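Local coordinates for Trm112p-like protein (Encephalitozoon cuniculi, PDB 3Q87) that binds zinc and probably activates methyltransferases involved in translation, here Mtq2, in a complex that methylates the termination factor eRF1, at residues L9-C14 with D103-I108; L20-E25 with G98-D103; M44-G49 with S74-N79; R66-Q71 with E84-F89. All coordinates share one frame; numbering follows the deposited sequence.

Interaction 1. Residues L9-C14 with D103-I108; sequences LKCKRC and DMCGLI. With ZN (zinc ion), chain C.
Cys11, Cys14 and Cys105 meet through a single zinc ion. The metal lies 2.4 Å from Cys11 SG, 2.4 Å from Cys14 SG and 2.3 Å from Cys105 SG, and Cys102 supplies the fourth sulfur. Cys105 SG stands between its own backbone N and carbonyl carbon (chi1 76°), while the CB of the same residue rests 3.7 Å from Cys14 SG. Arg13 reaches across with a chain bent at chi3. Its NH1 donates to Cys105 SG at 3.3 Å with an N-H...S angle of 155°, and the sulfur lies close to the guanidinium plane. Leu107 CD1 covers one face of that same group, while NH2 turns to a salt bridge with Glu123. The other branch of Leu107, CD2, lies 3.9 Å from Cys11 SG and also touches Lys12 CG, the Lys12 and Leu107 side chains crossing at about a right angle. Lys12 then runs on extended, and its NZ bonds to Thr118 O. Backbone N-H groups grip the sulfurs as well. Cys14 N points almost straight at Cys11 SG, 3.4 Å away with an angle of 176°, and Arg13 N is a second donor to this sulfur; Leu107 N does the same for Cys105 SG. Two N-H donors on each of these sulfurs would be expected to stabilise thiolate charge beside the metal. The first CxxC turn thus curls two backbone N-H groups round Cys11 SG, and Cys102 and Cys105, far away in sequence, form the second CxxC pair; together they make the zinc knuckles of a Cys4 site characteristic of the zinc beta-ribbon.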
loop_
_atom_site.group_PDB
_atom_site.type_symbol
_atom_site.label_atom_id
_atom_site.label_comp_id
_atom_site.label_asym_id
_atom_site.label_seq_id
_atom_site.Cartn_x
_atom_site.Cartn_y
_atom_site.Cartn_z
ATOM N N LEU A 9 -6.103 2.277 -4.936
ATOM C CA LEU A 9 -6.582 3.278 -3.997
ATOM C C LEU A 9 -8.096 3.347 -4.045
ATOM O O LEU A 9 -8.691 3.040 -5.060
ATOM C CB LEU A 9 -5.984 4.643 -4.318
ATOM C CG LEU A 9 -4.520 4.929 -3.958
ATOM C CD1 LEU A 9 -4.005 6.123 -4.733
ATOM C CD2 LEU A 9 -4.377 5.173 -2.469
ATOM N N LYS A 10 -8.715 3.753 -2.949
ATOM C CA LYS A 10 -10.154 3.970 -2.946
ATOM C C LYS A 10 -10.512 5.129 -2.027
ATOM O O LYS A 10 -9.721 5.517 -1.160
ATOM C CB LYS A 10 -10.894 2.710 -2.498
ATOM C CG LYS A 10 -10.743 2.382 -1.005
ATOM C CD LYS A 10 -11.579 1.166 -0.630
ATOM C CE LYS A 10 -11.588 0.905 0.870
ATOM N NZ LYS A 10 -12.470 1.858 1.591
ATOM N N CYS A 11 -11.702 5.684 -2.222
ATOM C CA CYS A 11 -12.193 6.726 -1.340
ATOM C C CYS A 11 -12.385 6.140 0.041
ATOM O O CYS A 11 -12.945 5.052 0.202
ATOM C CB CYS A 11 -13.515 7.301 -1.840
ATOM S SG CYS A 11 -14.249 8.437 -0.655
ATOM N N LYS A 12 -11.917 6.853 1.048
ATOM C CA LYS A 12 -11.916 6.287 2.387
ATOM C C LYS A 12 -13.241 6.548 3.102
ATOM O O LYS A 12 -13.452 6.079 4.218
ATOM C CB LYS A 12 -10.748 6.841 3.196
ATOM C CG LYS A 12 -10.934 8.294 3.612
ATOM C CD LYS A 12 -9.813 8.749 4.521
ATOM C CE LYS A 12 -9.909 10.241 4.791
ATOM N NZ LYS A 12 -8.763 10.679 5.642
ATOM N N ARG A 13 -14.127 7.295 2.452
ATOM C CA ARG A 13 -15.405 7.668 3.048
ATOM C C ARG A 13 -16.561 6.846 2.456
ATOM O O ARG A 13 -17.397 6.310 3.189
ATOM C CB ARG A 13 -15.669 9.155 2.829
ATOM C CG ARG A 13 -17.135 9.520 2.991
ATOM C CD ARG A 13 -17.431 10.846 2.321
ATOM N NE ARG A 13 -17.015 11.938 3.178
ATOM C CZ ARG A 13 -16.598 13.122 2.757
ATOM N NH1 ARG A 13 -16.526 13.398 1.461
ATOM N NH2 ARG A 13 -16.253 14.035 3.654
ATOM N N CYS A 14 -16.606 6.747 1.130
ATOM C CA CYS A 14 -17.596 5.900 0.474
ATOM C C CYS A 14 -17.363 4.423 0.813
ATOM O O CYS A 14 -16.236 3.940 0.801
ATOM C CB CYS A 14 -17.608 6.146 -1.040
ATOM S SG CYS A 14 -18.142 7.835 -1.479
ATOM N N ASP A 103 -15.365 10.476 -7.394
ATOM C CA ASP A 103 -16.433 10.979 -8.253
ATOM C C ASP A 103 -17.794 10.976 -7.568
ATOM O O ASP A 103 -18.710 11.633 -8.041
ATOM C CB ASP A 103 -16.497 10.212 -9.580
ATOM C CG ASP A 103 -16.941 8.759 -9.405
ATOM O OD1 ASP A 103 -16.993 8.273 -8.255
ATOM O OD2 ASP A 103 -17.245 8.097 -10.419
ATOM N N MET A 104 -17.929 10.254 -6.455
ATOM C CA MET A 104 -19.219 10.180 -5.780
ATOM C C MET A 104 -19.394 11.204 -4.660
ATOM O O MET A 104 -20.448 11.841 -4.566
ATOM C CB MET A 104 -19.502 8.770 -5.253
ATOM C CG MET A 104 -19.660 7.724 -6.357
ATOM S SD MET A 104 -21.156 7.938 -7.352
ATOM C CE MET A 104 -22.386 7.890 -6.045
ATOM N N CYS A 105 -18.386 11.363 -3.806
ATOM C CA CYS A 105 -18.531 12.284 -2.682
ATOM C C CYS A 105 -17.638 13.513 -2.814
ATOM O O CYS A 105 -17.713 14.414 -1.989
ATOM C CB CYS A 105 -18.239 11.576 -1.364
ATOM S SG CYS A 105 -16.468 11.321 -1.121
ATOM N N GLY A 106 -16.801 13.553 -3.852
ATOM C CA GLY A 106 -15.913 14.692 -4.060
ATOM C C GLY A 106 -14.710 14.823 -3.124
ATOM O O GLY A 106 -13.983 15.801 -3.192
ATOM N N LEU A 107 -14.508 13.861 -2.231
ATOM C CA LEU A 107 -13.315 13.858 -1.383
ATOM C C LEU A 107 -12.036 13.935 -2.231
ATOM O O LEU A 107 -11.913 13.262 -3.257
ATOM C CB LEU A 107 -13.277 12.597 -0.525
ATOM C CG LEU A 107 -12.162 12.514 0.520
ATOM C CD1 LEU A 107 -12.494 13.438 1.682
ATOM C CD2 LEU A 107 -11.984 11.089 1.014
ATOM N N ILE A 108 -11.092 14.757 -1.790
ATOM C CA ILE A 108 -9.850 14.996 -2.515
ATOM C C ILE A 108 -8.617 14.506 -1.761
ATOM O O ILE A 108 -8.407 14.877 -0.607
ATOM C CB ILE A 108 -9.598 16.494 -2.719
ATOM C CG1 ILE A 108 -10.754 17.164 -3.464
ATOM C CG2 ILE A 108 -8.281 16.713 -3.433
ATOM C CD1 ILE A 108 -10.857 16.755 -4.878
HETATM ZN ZN ZN C . -16.121 9.143 -1.899
#

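Interaction 2. Residues L20-E25 with G98-D103; sequences LILECE and GSLRCD. With ZN (zinc ion), chain C.
Leu22 and Leu100 sit opposite each other as a non-hydrogen-bonded pair, and their side chains cross obliquely on one face of the sheet, with Leu22 CD2 3.7 Å from Leu100 CD2. Leu22 CG lies anti to the backbone N (chi1 -166°), whereas Leu100 CG lies beside its own. The second torsion of Leu22 is off a staggered value, and its CD2 is pressed tightly against Ser99 O at 3.2 Å. Leu20 uses the same face: its CD2 lies 3.7 Å from CA of Cys102, the residue whose SG binds zinc. On the other face Ile21 and Arg101 lie side by side and point the same way. The Arg101 chain bends at chi3, and one face of its guanidinium lies over Ile21 CB, with NH2 4.1 Å from Ile21 CG2. Glu23 and Ser99 share this face, their CB atoms 4.3 Å apart. Both pairs are hydrogen-bonded in both directions, the bond from Ile21 N to Arg101 O measuring 2.7 Å and the bond from Ser99 N to Glu23 O the same length. Gly98 lets the strands close in at the far end, where its CA is 3.0 Å from Glu23 O. The two strand axes run antiparallel at 154°. Strand 20-24 is an outer strand of the four-stranded sheet within this chain; strand 98-102 is bonded on its other side to 108-112, whose Ile111 touches both Leu22 and Leu100, while Leu22 O accepts from Ser59 OG at the end of helix 42-59.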
loop_
_atom_site.group_PDB
_atom_site.type_symbol
_atom_site.label_atom_id
_atom_site.label_comp_id
_atom_site.label_asym_id
_atom_site.label_seq_id
_atom_site.Cartn_x
_atom_site.Cartn_y
_atom_site.Cartn_z
ATOM N N LEU A 20 -11.767 7.249 -8.689
ATOM C CA LEU A 20 -10.929 8.374 -8.287
ATOM C C LEU A 20 -10.425 9.059 -9.543
ATOM O O LEU A 20 -9.779 8.426 -10.367
ATOM C CB LEU A 20 -9.752 7.911 -7.423
ATOM C CG LEU A 20 -10.155 7.152 -6.144
ATOM C CD1 LEU A 20 -8.937 6.805 -5.276
ATOM C CD2 LEU A 20 -11.194 7.951 -5.361
ATOM N N ILE A 21 -10.722 10.346 -9.691
ATOM C CA ILE A 21 -10.321 11.081 -10.893
ATOM C C ILE A 21 -9.069 11.904 -10.646
ATOM O O ILE A 21 -8.976 12.632 -9.668
ATOM C CB ILE A 21 -11.446 12.005 -11.411
ATOM C CG1 ILE A 21 -12.754 11.223 -11.564
ATOM C CG2 ILE A 21 -11.057 12.634 -12.747
ATOM C CD1 ILE A 21 -12.627 9.999 -12.456
ATOM N N LEU A 22 -8.109 11.778 -11.555
ATOM C CA LEU A 22 -6.810 12.412 -11.429
ATOM C C LEU A 22 -6.810 13.820 -12.008
ATOM O O LEU A 22 -7.261 14.038 -13.134
ATOM C CB LEU A 22 -5.760 11.558 -12.150
ATOM C CG LEU A 22 -4.247 11.753 -11.972
ATOM C CD1 LEU A 22 -3.659 12.407 -13.184
ATOM C CD2 LEU A 22 -3.848 12.526 -10.703
ATOM N N GLU A 23 -6.309 14.771 -11.223
ATOM C CA GLU A 23 -5.922 16.072 -11.743
ATOM C C GLU A 23 -4.415 16.218 -11.585
ATOM O O GLU A 23 -3.873 16.007 -10.502
ATOM C CB GLU A 23 -6.640 17.201 -11.016
ATOM C CG GLU A 23 -5.893 18.512 -11.080
ATOM C CD GLU A 23 -6.813 19.687 -11.297
ATOM O OE1 GLU A 23 -6.646 20.715 -10.598
ATOM O OE2 GLU A 23 -7.705 19.574 -12.168
ATOM N N CYS A 24 -3.746 16.583 -12.669
ATOM C CA CYS A 24 -2.297 16.570 -12.703
ATOM C C CYS A 24 -1.715 17.965 -12.908
ATOM O O CYS A 24 -1.834 18.537 -13.988
ATOM C CB CYS A 24 -1.837 15.639 -13.819
ATOM S SG CYS A 24 -0.062 15.423 -13.925
ATOM N N GLU A 25 -1.094 18.523 -11.872
ATOM C CA GLU A 25 -0.365 19.770 -12.048
ATOM C C GLU A 25 0.971 19.500 -12.742
ATOM O O GLU A 25 1.275 20.092 -13.777
ATOM C CB GLU A 25 -0.154 20.502 -10.726
ATOM C CG GLU A 25 0.265 21.957 -10.909
ATOM C CD GLU A 25 -0.689 22.736 -11.815
ATOM O OE1 GLU A 25 -1.873 22.901 -11.436
ATOM O OE2 GLU A 25 -0.257 23.188 -12.904
ATOM N N GLY A 98 -0.495 17.086 -7.952
ATOM C CA GLY A 98 -1.837 16.926 -8.474
ATOM C C GLY A 98 -2.837 16.524 -7.413
ATOM O O GLY A 98 -2.666 16.839 -6.235
ATOM N N SER A 99 -3.873 15.802 -7.830
ATOM C CA SER A 99 -4.972 15.448 -6.934
ATOM C C SER A 99 -5.739 14.231 -7.425
ATOM O O SER A 99 -5.793 13.952 -8.631
ATOM C CB SER A 99 -5.952 16.618 -6.821
ATOM O OG SER A 99 -5.526 17.540 -5.838
ATOM N N LEU A 100 -6.354 13.527 -6.482
ATOM C CA LEU A 100 -7.292 12.464 -6.794
ATOM C C LEU A 100 -8.634 12.825 -6.170
ATOM O O LEU A 100 -8.695 13.138 -4.990
ATOM C CB LEU A 100 -6.802 11.135 -6.221
ATOM C CG LEU A 100 -5.488 10.599 -6.790
ATOM C CD1 LEU A 100 -5.068 9.349 -6.037
ATOM C CD2 LEU A 100 -5.598 10.325 -8.298
ATOM N N ARG A 101 -9.708 12.768 -6.955
ATOM C CA ARG A 101 -11.033 13.148 -6.467
ATOM C C ARG A 101 -12.040 12.000 -6.613
ATOM O O ARG A 101 -12.214 11.467 -7.696
ATOM C CB ARG A 101 -11.545 14.392 -7.223
ATOM C CG ARG A 101 -13.000 14.772 -6.874
ATOM C CD ARG A 101 -13.469 16.065 -7.539
ATOM N NE ARG A 101 -13.132 16.119 -8.957
ATOM C CZ ARG A 101 -13.817 15.502 -9.915
ATOM N NH1 ARG A 101 -14.879 14.764 -9.606
ATOM N NH2 ARG A 101 -13.440 15.621 -11.183
ATOM N N CYS A 102 -12.701 11.631 -5.518
ATOM C CA CYS A 102 -13.764 10.637 -5.565
ATOM C C CYS A 102 -14.937 11.188 -6.360
ATOM O O CYS A 102 -15.450 12.243 -6.034
ATOM C CB CYS A 102 -14.254 10.301 -4.157
ATOM S SG CYS A 102 -15.737 9.201 -4.163
ATOM N N ASP A 103 -15.365 10.476 -7.394
ATOM C CA ASP A 103 -16.433 10.979 -8.253
ATOM C C ASP A 103 -17.794 10.976 -7.568
ATOM O O ASP A 103 -18.710 11.633 -8.041
ATOM C CB ASP A 103 -16.497 10.212 -9.580
ATOM C CG ASP A 103 -16.941 8.759 -9.405
ATOM O OD1 ASP A 103 -16.993 8.273 -8.255
ATOM O OD2 ASP A 103 -17.245 8.097 -10.419
HETATM ZN ZN ZN C . -16.121 9.143 -1.899
#

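Interaction 3. Residues M44-G49 with S74-N79; sequences MFTENG and SSFVEN
Thr46 and Phe76 make the tightest approach of this contact: the methyl CG2 of Thr46 approaches the CE2 corner of the Phe76 ring obliquely, 3.2 Å from CE2 and 3.8 Å from CZ. The two side chains cross at about a right angle. Beside them Phe45 O faces the edge of the ring, near its plane and 4.0 Å from Phe76 CE2; this carbonyl oxygen is buried by the contact and has no polar partner in the model. Val77 packs alongside, its CG2 lying 4.0 Å from Gly49 C and its CG1 reaching Thr46 O. The contact is thus a helix-helix crossing within the helical part of the Trm112 fold, between 44-49 and 74-78, whose short axes cross at -101° and come within 9.3 Å. Phe76 reaches into it because its CG is anti to the backbone N (chi1 167°). The OG1 bond of Thr46 to His43 O is consistent with holding this rotamer, with CG2 turned toward the Phe76 ring. The first helix is only weakly bonded here and kinks at Asn48 and Gly49, both with positive phi; at this kink the Gly49 backbone lies against Val77. Further out, Leu53 of helix 42-59 touches both Phe45 and Phe76, while Ile86 and Leu90 of helix 84-91 pack on Phe76 and Phe45 respectively. Met44 rests on Asn75 of the neighbouring methylase chain.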
loop_
_atom_site.group_PDB
_atom_site.type_symbol
_atom_site.label_atom_id
_atom_site.label_comp_id
_atom_site.label_asym_id
_atom_site.label_seq_id
_atom_site.Cartn_x
_atom_site.Cartn_y
_atom_site.Cartn_z
ATOM N N MET A 44 -9.166 -3.620 -13.257
ATOM C CA MET A 44 -9.520 -2.256 -12.887
ATOM C C MET A 44 -9.415 -1.343 -14.105
ATOM O O MET A 44 -10.112 -0.328 -14.205
ATOM C CB MET A 44 -8.630 -1.735 -11.754
ATOM C CG MET A 44 -8.854 -2.413 -10.397
ATOM S SD MET A 44 -10.547 -2.298 -9.766
ATOM C CE MET A 44 -10.406 -0.924 -8.628
ATOM N N PHE A 45 -8.539 -1.718 -15.029
ATOM C CA PHE A 45 -8.267 -0.903 -16.198
ATOM C C PHE A 45 -8.962 -1.412 -17.469
ATOM O O PHE A 45 -8.895 -0.762 -18.515
ATOM C CB PHE A 45 -6.750 -0.748 -16.389
ATOM C CG PHE A 45 -6.073 -0.060 -15.233
ATOM C CD1 PHE A 45 -5.495 -0.795 -14.215
ATOM C CD2 PHE A 45 -6.052 1.321 -15.145
ATOM C CE1 PHE A 45 -4.887 -0.161 -13.140
ATOM C CE2 PHE A 45 -5.447 1.962 -14.070
ATOM C CZ PHE A 45 -4.862 1.211 -13.066
ATOM N N THR A 46 -9.633 -2.561 -17.376
ATOM C CA THR A 46 -10.371 -3.105 -18.524
ATOM C C THR A 46 -11.848 -2.747 -18.451
ATOM O O THR A 46 -12.452 -2.397 -19.460
ATOM C CB THR A 46 -10.244 -4.662 -18.690
ATOM O OG1 THR A 46 -10.637 -5.335 -17.484
ATOM C CG2 THR A 46 -8.834 -5.074 -19.083
ATOM N N GLU A 47 -12.425 -2.839 -17.256
ATOM C CA GLU A 47 -13.859 -2.623 -17.078
ATOM C C GLU A 47 -14.371 -1.368 -17.785
ATOM O O GLU A 47 -13.638 -0.391 -17.937
ATOM C CB GLU A 47 -14.207 -2.566 -15.595
ATOM C CG GLU A 47 -13.989 -3.883 -14.867
ATOM C CD GLU A 47 -13.933 -3.706 -13.366
ATOM O OE1 GLU A 47 -14.155 -2.562 -12.901
ATOM O OE2 GLU A 47 -13.664 -4.702 -12.657
ATOM N N ASN A 48 -15.638 -1.399 -18.198
ATOM C CA ASN A 48 -16.229 -0.311 -18.973
ATOM C C ASN A 48 -15.351 0.093 -20.132
ATOM O O ASN A 48 -15.101 1.279 -20.350
ATOM C CB ASN A 48 -16.505 0.914 -18.107
ATOM C CG ASN A 48 -17.966 1.052 -17.742
ATOM O OD1 ASN A 48 -18.603 0.088 -17.313
ATOM N ND2 ASN A 48 -18.512 2.259 -17.909
ATOM N N GLY A 49 -14.873 -0.899 -20.867
ATOM C CA GLY A 49 -14.073 -0.632 -22.041
ATOM C C GLY A 49 -12.917 0.305 -21.766
ATOM O O GLY A 49 -12.655 1.218 -22.551
ATOM N N SER A 74 -8.177 0.099 -26.663
ATOM C CA SER A 74 -9.134 -0.879 -27.169
ATOM C C SER A 74 -8.473 -2.241 -27.311
ATOM O O SER A 74 -9.023 -3.256 -26.893
ATOM C CB SER A 74 -9.693 -0.428 -28.521
ATOM O OG SER A 74 -8.640 -0.171 -29.439
ATOM N N SER A 75 -7.279 -2.254 -27.891
ATOM C CA SER A 75 -6.549 -3.503 -28.055
ATOM C C SER A 75 -6.218 -4.155 -26.710
ATOM O O SER A 75 -6.284 -5.376 -26.585
ATOM C CB SER A 75 -5.293 -3.302 -28.909
ATOM O OG SER A 75 -4.366 -2.443 -28.276
ATOM N N PHE A 76 -5.874 -3.353 -25.704
ATOM C CA PHE A 76 -5.608 -3.903 -24.373
ATOM C C PHE A 76 -6.864 -4.535 -23.794
ATOM O O PHE A 76 -6.815 -5.593 -23.163
ATOM C CB PHE A 76 -5.075 -2.840 -23.407
ATOM C CG PHE A 76 -5.089 -3.279 -21.963
ATOM C CD1 PHE A 76 -4.049 -4.031 -21.441
ATOM C CD2 PHE A 76 -6.158 -2.963 -21.138
ATOM C CE1 PHE A 76 -4.067 -4.443 -20.118
ATOM C CE2 PHE A 76 -6.179 -3.365 -19.817
ATOM C CZ PHE A 76 -5.133 -4.111 -19.308
ATOM N N VAL A 77 -7.993 -3.871 -23.999
ATOM C CA VAL A 77 -9.277 -4.430 -23.598
ATOM C C VAL A 77 -9.537 -5.760 -24.324
ATOM O O VAL A 77 -10.082 -6.698 -23.733
ATOM C CB VAL A 77 -10.427 -3.440 -23.864
ATOM C CG1 VAL A 77 -11.729 -3.985 -23.322
ATOM C CG2 VAL A 77 -10.116 -2.084 -23.240
ATOM N N GLU A 78 -9.142 -5.844 -25.597
ATOM C CA GLU A 78 -9.279 -7.099 -26.341
ATOM C C GLU A 78 -8.364 -8.138 -25.720
ATOM O O GLU A 78 -8.810 -9.094 -25.083
ATOM C CB GLU A 78 -8.864 -6.957 -27.812
ATOM C CG GLU A 78 -9.272 -5.691 -28.549
ATOM C CD GLU A 78 -8.797 -5.704 -30.007
ATOM O OE1 GLU A 78 -8.093 -4.759 -30.432
ATOM O OE2 GLU A 78 -9.116 -6.676 -30.726
ATOM N N ASN A 79 -7.070 -7.929 -25.940
ATOM C CA ASN A 79 -6.022 -8.825 -25.480
ATOM C C ASN A 79 -5.255 -8.198 -24.321
ATOM O O ASN A 79 -4.228 -7.549 -24.537
ATOM C CB ASN A 79 -5.067 -9.127 -26.637
ATOM C CG ASN A 79 -3.884 -9.980 -26.219
ATOM O OD1 ASN A 79 -3.922 -10.668 -25.196
ATOM N ND2 ASN A 79 -2.824 -9.943 -27.019
#

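Interaction 4. Residues R66-Q71 with E84-F89; sequences RELSEQ and EKIKEF
Leu68 meets helix 84-91 chiefly through Phe89, and its side chain can be followed outward. CB points toward the helix, and CG is anti to the carbonyl carbon (chi1 -77°), which sets it over the near face of the ring, 3.7 Å from Phe89 CG. There the chain forks. CD1 continues over the same face, 4.0 Å from the ring centroid and 24° off the ring normal, a CH-pi contact shifted toward the rim; CD1 also lies 4.2 Å from Ile86 CD1. CD2 takes the other direction, lying 3.7 Å from Lys85 O and 4.0 Å from Phe89 CB. One leucine thus spans a full helical turn, from Lys85 and Ile86 to Phe89. The segment carrying it is the extended lead-in to helix 70-78, with Ser69 at the N-cap position, so this is loop-on-helix packing in the helical part of the Trm112 fold. Val57 of helix 42-59 touches both Leu68 and Phe89, and Leu56 packs on Phe89 too. Two residues before Leu68, Arg66 crosses Glu88 at about a right angle. Arg66 NH1 and Glu88 OE2 form a long salt bridge of 3.6 Å, and the guanidinium and carboxylate planes stand 86° apart. Glu88 CG sits at the edge of the guanidinium, near its plane, while Arg66 NE makes a weak hydrogen bond to Gly92 O.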
loop_
_atom_site.group_PDB
_atom_site.type_symbol
_atom_site.label_atom_id
_atom_site.label_comp_id
_atom_site.label_asym_id
_atom_site.label_seq_id
_atom_site.Cartn_x
_atom_site.Cartn_y
_atom_site.Cartn_z
ATOM N N ARG A 66 4.967 10.483 -22.209
ATOM C CA ARG A 66 4.527 9.154 -22.602
ATOM C C ARG A 66 3.082 9.274 -23.073
ATOM O O ARG A 66 2.394 10.227 -22.713
ATOM C CB ARG A 66 4.641 8.194 -21.424
ATOM C CG ARG A 66 5.110 6.805 -21.806
ATOM C CD ARG A 66 5.496 6.002 -20.578
ATOM N NE ARG A 66 6.681 6.535 -19.909
ATOM C CZ ARG A 66 7.913 6.051 -20.062
ATOM N NH1 ARG A 66 8.130 5.022 -20.870
ATOM N NH2 ARG A 66 8.929 6.597 -19.403
ATOM N N GLU A 67 2.619 8.333 -23.889
ATOM C CA GLU A 67 1.304 8.485 -24.510
ATOM C C GLU A 67 0.584 7.168 -24.807
ATOM O O GLU A 67 1.216 6.142 -25.056
ATOM C CB GLU A 67 1.420 9.311 -25.797
ATOM C CG GLU A 67 2.213 10.611 -25.642
ATOM C CD GLU A 67 1.761 11.701 -26.599
ATOM O OE1 GLU A 67 1.460 11.381 -27.770
ATOM O OE2 GLU A 67 1.710 12.881 -26.178
ATOM N N LEU A 68 -0.747 7.215 -24.767
ATOM C CA LEU A 68 -1.587 6.098 -25.200
ATOM C C LEU A 68 -2.518 6.563 -26.304
ATOM O O LEU A 68 -2.699 7.762 -26.504
ATOM C CB LEU A 68 -2.429 5.548 -24.052
ATOM C CG LEU A 68 -1.749 4.653 -23.022
ATOM C CD1 LEU A 68 -2.802 4.111 -22.069
ATOM C CD2 LEU A 68 -0.977 3.516 -23.698
ATOM N N SER A 69 -3.115 5.610 -27.011
ATOM C CA SER A 69 -4.033 5.931 -28.097
ATOM C C SER A 69 -5.303 5.108 -27.986
ATOM O O SER A 69 -5.307 4.038 -27.376
ATOM C CB SER A 69 -3.375 5.681 -29.457
ATOM O OG SER A 69 -2.225 6.491 -29.631
ATOM N N GLU A 70 -6.379 5.620 -28.578
ATOM C CA GLU A 70 -7.644 4.905 -28.641
ATOM C C GLU A 70 -7.384 3.431 -28.882
ATOM O O GLU A 70 -7.976 2.564 -28.242
ATOM C CB GLU A 70 -8.491 5.440 -29.794
ATOM C CG GLU A 70 -8.653 6.947 -29.817
ATOM C CD GLU A 70 -9.886 7.411 -29.070
ATOM O OE1 GLU A 70 -10.868 6.638 -28.997
ATOM O OE2 GLU A 70 -9.874 8.553 -28.563
ATOM N N GLN A 71 -6.491 3.157 -29.823
ATOM C CA GLN A 71 -6.231 1.792 -30.237
ATOM C C GLN A 71 -5.516 1.028 -29.127
ATOM O O GLN A 71 -5.914 -0.080 -28.762
ATOM C CB GLN A 71 -5.412 1.785 -31.528
ATOM C CG GLN A 71 -5.507 0.494 -32.316
ATOM C CD GLN A 71 -5.357 0.713 -33.811
ATOM O OE1 GLN A 71 -4.423 0.206 -34.437
ATOM N NE2 GLN A 71 -6.279 1.478 -34.393
ATOM N N GLU A 84 2.255 -4.326 -22.870
ATOM C CA GLU A 84 3.551 -3.662 -22.915
ATOM C C GLU A 84 3.362 -2.147 -22.922
ATOM O O GLU A 84 4.078 -1.416 -22.233
ATOM C CB GLU A 84 4.357 -4.112 -24.140
ATOM C CG GLU A 84 4.363 -5.626 -24.375
ATOM C CD GLU A 84 3.033 -6.158 -24.906
ATOM O OE1 GLU A 84 2.440 -5.517 -25.806
ATOM O OE2 GLU A 84 2.584 -7.223 -24.426
ATOM N N LYS A 85 2.385 -1.679 -23.692
ATOM C CA LYS A 85 2.127 -0.251 -23.797
ATOM C C LYS A 85 1.387 0.276 -22.572
ATOM O O LYS A 85 1.621 1.400 -22.136
ATOM C CB LYS A 85 1.354 0.058 -25.084
ATOM C CG LYS A 85 2.246 0.079 -26.308
ATOM C CD LYS A 85 1.510 -0.291 -27.588
ATOM C CE LYS A 85 2.506 -0.492 -28.730
ATOM N NZ LYS A 85 1.897 -1.119 -29.937
ATOM N N ILE A 86 0.496 -0.541 -22.023
ATOM C CA ILE A 86 -0.235 -0.174 -20.817
ATOM C C ILE A 86 0.722 -0.031 -19.625
ATOM O O ILE A 86 0.754 1.013 -18.965
ATOM C CB ILE A 86 -1.339 -1.207 -20.513
ATOM C CG1 ILE A 86 -2.254 -1.369 -21.729
ATOM C CG2 ILE A 86 -2.153 -0.804 -19.291
ATOM C CD1 ILE A 86 -2.788 -0.061 -22.280
ATOM N N LYS A 87 1.505 -1.078 -19.366
ATOM C CA LYS A 87 2.520 -1.065 -18.311
ATOM C C LYS A 87 3.400 0.168 -18.410
ATOM O O LYS A 87 3.765 0.775 -17.408
ATOM C CB LYS A 87 3.432 -2.281 -18.439
ATOM C CG LYS A 87 2.935 -3.578 -17.831
ATOM C CD LYS A 87 3.972 -4.672 -18.111
ATOM C CE LYS A 87 3.488 -6.066 -17.755
ATOM N NZ LYS A 87 3.653 -6.383 -16.311
ATOM N N GLU A 88 3.772 0.515 -19.633
ATOM C CA GLU A 88 4.654 1.642 -19.866
ATOM C C GLU A 88 3.972 2.943 -19.443
ATOM O O GLU A 88 4.605 3.844 -18.897
ATOM C CB GLU A 88 5.028 1.680 -21.349
ATOM C CG GLU A 88 6.120 2.663 -21.722
ATOM C CD GLU A 88 6.557 2.505 -23.170
ATOM O OE1 GLU A 88 6.701 1.346 -23.625
ATOM O OE2 GLU A 88 6.754 3.537 -23.849
ATOM N N PHE A 89 2.674 3.041 -19.701
ATOM C CA PHE A 89 1.917 4.218 -19.298
ATOM C C PHE A 89 1.694 4.214 -17.778
ATOM O O PHE A 89 1.857 5.234 -17.117
ATOM C CB PHE A 89 0.576 4.253 -20.047
ATOM C CG PHE A 89 -0.248 5.496 -19.800
ATOM C CD1 PHE A 89 0.039 6.681 -20.459
ATOM C CD2 PHE A 89 -1.343 5.459 -18.940
ATOM C CE1 PHE A 89 -0.732 7.819 -20.252
ATOM C CE2 PHE A 89 -2.122 6.591 -18.726
ATOM C CZ PHE A 89 -1.812 7.775 -19.383
#

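Overall arrangement
Interactions 1 and 2 form one zinc-bearing unit, their centres about 10 Å apart: they share Asp103, both touch the zinc ion, and a probable hydrogen bond joins Leu107 O to Cys102 N at 2.9 Å. Interactions 3 and 4 form a second, helical unit, with centres about 12 Å apart and Phe76 CD1 packed 3.2 Å from Ile86 CG1. Between the units there is no direct touch; the centres of interactions 1 and 4 are about 26 Å apart, on opposite sides of the chain's centre. In sequence the helical contacts are nested inside the loop closed by interaction 2, itself nested within that closed by interaction 1, so the zinc end brings together distant parts of the chain.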